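Side-chain contacts in uncharacterized protein (Cytophaga hutchinsonii, PDB 3OMT), which is of unknown function but, as a putative Xre-family antitoxin with a helix-turn-helix fold, probably binds DNA and counteracts a partner toxin: residues A[23-26]-A[27-31]; A[35-38]-A[39-43]. All coordinates share one frame; numbering follows the deposited sequence. Where two conformers were deposited one is given.

Interaction 1. Residues A[23-26]-A[27-31]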
loop_
_atom_site.group_PDB
_atom_site.type_symbol
_atom_site.label_atom_id
_atom_site.label_comp_id
_atom_site.label_asym_id
_atom_site.label_seq_id
_atom_site.Cartn_x
_atom_site.Cartn_y
_atom_site.Cartn_z
ATOM N N THR A 23 5.573 -9.912 17.749
ATOM C CA THR A 23 6.148 -11.015 16.988
ATOM C C THR A 23 5.239 -11.315 15.806
ATOM O O THR A 23 4.060 -10.896 15.774
ATOM C CB THR A 23 6.234 -12.263 17.890
ATOM O OG1 THR A 23 4.896 -12.612 18.299
ATOM C CG2 THR A 23 7.106 -11.982 19.159
ATOM N N ASN A 24 5.746 -12.124 14.888
ATOM C CA ASN A 24 4.929 -12.637 13.792
ATOM C C ASN A 24 3.737 -13.422 14.326
ATOM O O ASN A 24 2.639 -13.305 13.819
ATOM C CB ASN A 24 5.727 -13.539 12.848
ATOM C CG ASN A 24 6.753 -12.799 12.024
ATOM O OD1 ASN A 24 6.972 -11.595 12.184
ATOM N ND2 ASN A 24 7.398 -13.533 11.093
ATOM N N LEU A 25 3.966 -14.224 15.348
ATOM C CA LEU A 25 2.859 -14.985 16.007
ATOM C C LEU A 25 1.774 -14.057 16.522
ATOM O O LEU A 25 0.595 -14.250 16.266
ATOM C CB LEU A 25 3.405 -15.823 17.177
ATOM C CG LEU A 25 2.353 -16.560 18.033
ATOM C CD1 LEU A 25 1.624 -17.580 17.182
ATOM C CD2 LEU A 25 3.020 -17.238 19.277
ATOM N N TRP A 26 2.173 -12.992 17.199
ATOM C CA TRP A 26 1.176 -12.031 17.681
ATOM C C TRP A 26 0.304 -11.496 16.545
ATOM O O TRP A 26 -0.923 -11.394 16.658
ATOM C CB TRP A 26 1.877 -10.871 18.383
ATOM C CG TRP A 26 0.968 -9.874 18.984
ATOM C CD1 TRP A 26 0.466 -9.869 20.262
ATOM C CD2 TRP A 26 0.417 -8.723 18.333
ATOM N NE1 TRP A 26 -0.362 -8.773 20.449
ATOM C CE2 TRP A 26 -0.428 -8.060 19.284
ATOM C CE3 TRP A 26 0.565 -8.179 17.076
ATOM C CZ2 TRP A 26 -1.120 -6.889 18.987
ATOM C CZ3 TRP A 26 -0.128 -6.960 16.784
ATOM C CH2 TRP A 26 -0.955 -6.353 17.740
ATOM N N LEU A 27 0.934 -11.119 15.445
ATOM C CA LEU A 27 0.172 -10.515 14.332
ATOM C C LEU A 27 -0.717 -11.551 13.684
ATOM O O LEU A 27 -1.886 -11.291 13.347
ATOM C CB LEU A 27 1.121 -9.895 13.322
ATOM C CG LEU A 27 0.453 -9.098 12.188
ATOM C CD1 LEU A 27 -0.245 -7.891 12.821
ATOM C CD2 LEU A 27 1.519 -8.690 11.179
ATOM N N THR A 28 -0.187 -12.759 13.576
ATOM C CA THR A 28 -0.906 -13.859 12.987
ATOM C C THR A 28 -2.187 -14.179 13.767
ATOM O O THR A 28 -3.258 -14.283 13.202
ATOM C CB THR A 28 -0.000 -15.120 12.906
ATOM O OG1 THR A 28 1.164 -14.880 12.094
ATOM C CG2 THR A 28 -0.760 -16.331 12.319
ATOM N N GLU A 29 -2.068 -14.276 15.089
ATOM C CA GLU A 29 -3.221 -14.521 15.939
ATOM C C GLU A 29 -4.169 -13.323 15.930
ATOM O O GLU A 29 -5.385 -13.474 15.823
ATOM C CB GLU A 29 -2.747 -14.869 17.346
ATOM C CG GLU A 29 -2.041 -16.165 17.404
ATOM C CD GLU A 29 -1.831 -16.643 18.850
ATOM O OE1 GLU A 29 -1.817 -15.794 19.770
ATOM O OE2 GLU A 29 -1.663 -17.864 19.049
ATOM N N THR A 30 -3.630 -12.118 16.075
ATOM C CA THR A 30 -4.450 -10.921 16.214
ATOM C C THR A 30 -5.349 -10.726 14.997
ATOM O O THR A 30 -6.529 -10.360 15.123
ATOM C CB THR A 30 -3.559 -9.675 16.467
ATOM O OG1 THR A 30 -2.888 -9.877 17.719
ATOM C CG2 THR A 30 -4.383 -8.391 16.544
ATOM N N LEU A 31 -4.791 -10.957 13.820
ATOM C CA LEU A 31 -5.536 -10.777 12.569
ATOM C C LEU A 31 -6.252 -12.036 12.100
ATOM O O LEU A 31 -6.856 -12.017 11.039
ATOM C CB LEU A 31 -4.615 -10.242 11.430
ATOM C CG LEU A 31 -3.986 -8.880 11.672
ATOM C CD1 LEU A 31 -3.146 -8.470 10.445
ATOM C CD2 LEU A 31 -5.070 -7.845 11.983
#
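Thr-30 lies over one face of the Trp-26 indole, one helical turn further on. Its OG1 sits 3.4 Å from Trp-26 CE2, above the middle of the ring system, while CB stands almost exactly on the normal of the six-membered ring, 4.2 Å from its centroid, in a CH-pi contact. With CG anti to the backbone N (chi1 -177°), on the side of its own carbonyl carbon, the indole leans forward along the helix, toward Thr-30. The same hydroxyl donates to Trp-26 O (OG1 to O, 2.7 Å), coming from above the carbonyl plane, while Thr-30 N reaches this oxygen from the opposite face; the oxygen is thus gripped by two donors, while the hydroxyl is set by its one bond and the ring beneath it. Thr-28 repeats the bonding scheme without a ring: its OG1 donates to Asn-24 O at 2.8 Å, again from above the plane, and its amide shares that acceptor. On the solvent side Leu-25 and Glu-29 meet at an angle, Leu-25 CD1 resting 3.8 Å from Glu-29 OE2. The inner edge of the cluster is apolar, with Trp-26 CZ3 4.1 Å from Leu-27 CD1. Lys-22 makes a cation-pi contact with the indole, which also touches Leu-60 of helix 50-60, whereas Leu-27 points into the core against Leu-13 and Val-38. At the start of the helix, Thr-23 OG1 accepts from Trp-26 N at 3.0 Å, a nearly straight bond of 163°. This threonine N-cap opens helix 24-30, which with helix 35-42 forms the helix-turn-helix unit of the Xre-like fold.

Interaction 2. Residues A[35-38]-A[39-43]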
loop_
_atom_site.group_PDB
_atom_site.type_symbol
_atom_site.label_atom_id
_atom_site.label_comp_id
_atom_site.label_asym_id
_atom_site.label_seq_id
_atom_site.Cartn_x
_atom_site.Cartn_y
_atom_site.Cartn_z
ATOM N N LYS A 35 -0.162 -18.675 9.395
ATOM C CA LYS A 35 1.209 -18.321 9.769
ATOM C C LYS A 35 2.073 -18.059 8.565
ATOM O O LYS A 35 2.901 -17.122 8.573
ATOM C CB LYS A 35 1.884 -19.413 10.640
ATOM C CG LYS A 35 2.073 -20.742 9.996
ATOM C CD LYS A 35 2.637 -21.789 10.995
ATOM C CE LYS A 35 2.391 -23.247 10.454
ATOM N NZ LYS A 35 2.878 -24.359 11.366
ATOM N N THR A 36 1.891 -18.827 7.492
ATOM C CA THR A 36 2.788 -18.628 6.351
ATOM C C THR A 36 2.519 -17.305 5.619
ATOM O O THR A 36 3.437 -16.651 5.072
ATOM C CB THR A 36 2.713 -19.790 5.371
ATOM O OG1 THR A 36 2.954 -21.010 6.061
ATOM C CG2 THR A 36 3.763 -19.635 4.370
ATOM N N THR A 37 1.259 -16.915 5.596
ATOM C CA THR A 37 0.848 -15.651 4.994
ATOM C C THR A 37 1.604 -14.485 5.649
ATOM O O THR A 37 2.200 -13.637 4.963
ATOM C CB THR A 37 -0.637 -15.458 5.175
ATOM O OG1 THR A 37 -1.330 -16.495 4.471
ATOM C CG2 THR A 37 -1.096 -14.066 4.708
ATOM N N VAL A 38 1.593 -14.467 6.974
ATOM C CA VAL A 38 2.265 -13.403 7.729
ATOM C C VAL A 38 3.771 -13.461 7.555
ATOM O O VAL A 38 4.441 -12.450 7.368
ATOM C CB VAL A 38 1.838 -13.407 9.220
ATOM C CG1 VAL A 38 2.705 -12.488 10.033
ATOM C CG2 VAL A 38 0.353 -13.095 9.316
ATOM N N SER A 39 4.320 -14.669 7.566
ATOM C CA SER A 39 5.742 -14.827 7.372
ATOM C C SER A 39 6.226 -14.239 6.039
ATOM O O SER A 39 7.269 -13.556 5.989
ATOM C CB SER A 39 6.122 -16.312 7.447
ATOM O OG SER A 39 7.529 -16.445 7.333
ATOM N N LYS A 40 5.473 -14.498 4.976
ATOM C CA LYS A 40 5.853 -14.070 3.642
ATOM C C LYS A 40 5.683 -12.552 3.499
ATOM O O LYS A 40 6.393 -11.912 2.720
ATOM C CB LYS A 40 5.033 -14.838 2.606
ATOM C CG LYS A 40 5.551 -16.260 2.541
ATOM C CD LYS A 40 5.009 -17.046 1.391
ATOM C CE LYS A 40 5.570 -18.467 1.408
ATOM N NZ LYS A 40 7.063 -18.540 1.273
ATOM N N TRP A 41 4.752 -11.967 4.250
ATOM C CA TRP A 41 4.718 -10.502 4.264
ATOM C C TRP A 41 6.075 -9.986 4.817
ATOM O O TRP A 41 6.707 -9.063 4.271
ATOM C CB TRP A 41 3.633 -9.941 5.172
ATOM C CG TRP A 41 2.232 -10.240 4.811
ATOM C CD1 TRP A 41 1.736 -10.615 3.589
ATOM C CD2 TRP A 41 1.116 -10.169 5.694
ATOM N NE1 TRP A 41 0.364 -10.776 3.669
ATOM C CE2 TRP A 41 -0.035 -10.529 4.949
ATOM C CE3 TRP A 41 0.975 -9.855 7.062
ATOM C CZ2 TRP A 41 -1.312 -10.589 5.517
ATOM C CZ3 TRP A 41 -0.337 -9.905 7.617
ATOM C CH2 TRP A 41 -1.446 -10.267 6.830
ATOM N N CYS A 42 6.486 -10.535 5.950
ATOM C CA CYS A 42 7.644 -10.001 6.645
ATOM C C CYS A 42 8.939 -10.154 5.845
ATOM O O CYS A 42 9.826 -9.285 5.901
ATOM C CB CYS A 42 7.780 -10.662 8.028
ATOM S SG CYS A 42 6.510 -10.066 9.165
ATOM N N THR A 43 9.029 -11.207 5.047
ATOM C CA THR A 43 10.190 -11.387 4.183
ATOM C C THR A 43 10.065 -10.722 2.799
ATOM O O THR A 43 10.952 -10.887 1.930
ATOM C CB THR A 43 10.549 -12.865 4.019
ATOM O OG1 THR A 43 9.420 -13.567 3.521
ATOM C CG2 THR A 43 10.950 -13.481 5.344
#
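A first torsion of -64° carries the Trp-41 indole back beside its own backbone N, and a small chi2 of -21° turns one ring face toward the preceding turn of the helix. Thr-37 and Val-38 meet that face. Thr-37 O lies above the five-membered part, 3.4 Å from Trp-41 CG, even as the same oxygen accepts the helical bond from Trp-41 N. Thr-37 CG2, trans to its own backbone N, runs alongside the indole and comes within 3.6 Å of Trp-41 CZ2. Val-38 approaches from the other end of the ring: its CA stands over the rim of the six-membered ring, 4.3 Å from the centroid in an off-centre CH-pi contact, and its CG2 reaches Trp-41 CZ3 at 3.7 Å. Backbone and methyl groups thus limit how far the indole can swing. Helix 35-42 follows helix 24-30 through a short turn and is the second helix of the helix-turn-helix, which in relatives of this family is the one that reads DNA; such a role is probable here. Trp-41 faces inward from it, against Leu-13, Thr-52, Ile-56 and Pro-48. Cys-42, also buried, is turned toward Leu-13 and Leu-17, with SG 3.6 Å from Val-38 O. The outer side of the helix carries Thr-36 and Lys-40, both exposed. They run side by side, the methyl CG2 of Thr-36 lying 3.7 Å from Lys-40 CE, a contact that remains tentative because the lysine occupies two conformers.

Both interactions are made mainly of i to i+3 and i to i+4 contacts within single helices, and each centres on a tryptophan, but their settings differ. Interaction 1 is a surface contact, where threonine hydroxyls bond to backbone carbonyls and one of them covers an indole beside helix 50-60. Interaction 2 is partly buried, and its indole is covered by a carbonyl, a backbone carbon and methyl groups, with no side-chain hydroxyl bonded across its segments. The two helices follow one another and pack directly: Thr-28 OG1 lies 3.3 Å from Val-38 CB, and Asn-24 OD1 3.4 Å from Cys-42 SG. Leu-27 and Cys-42 carry this interface on to helix 13-20.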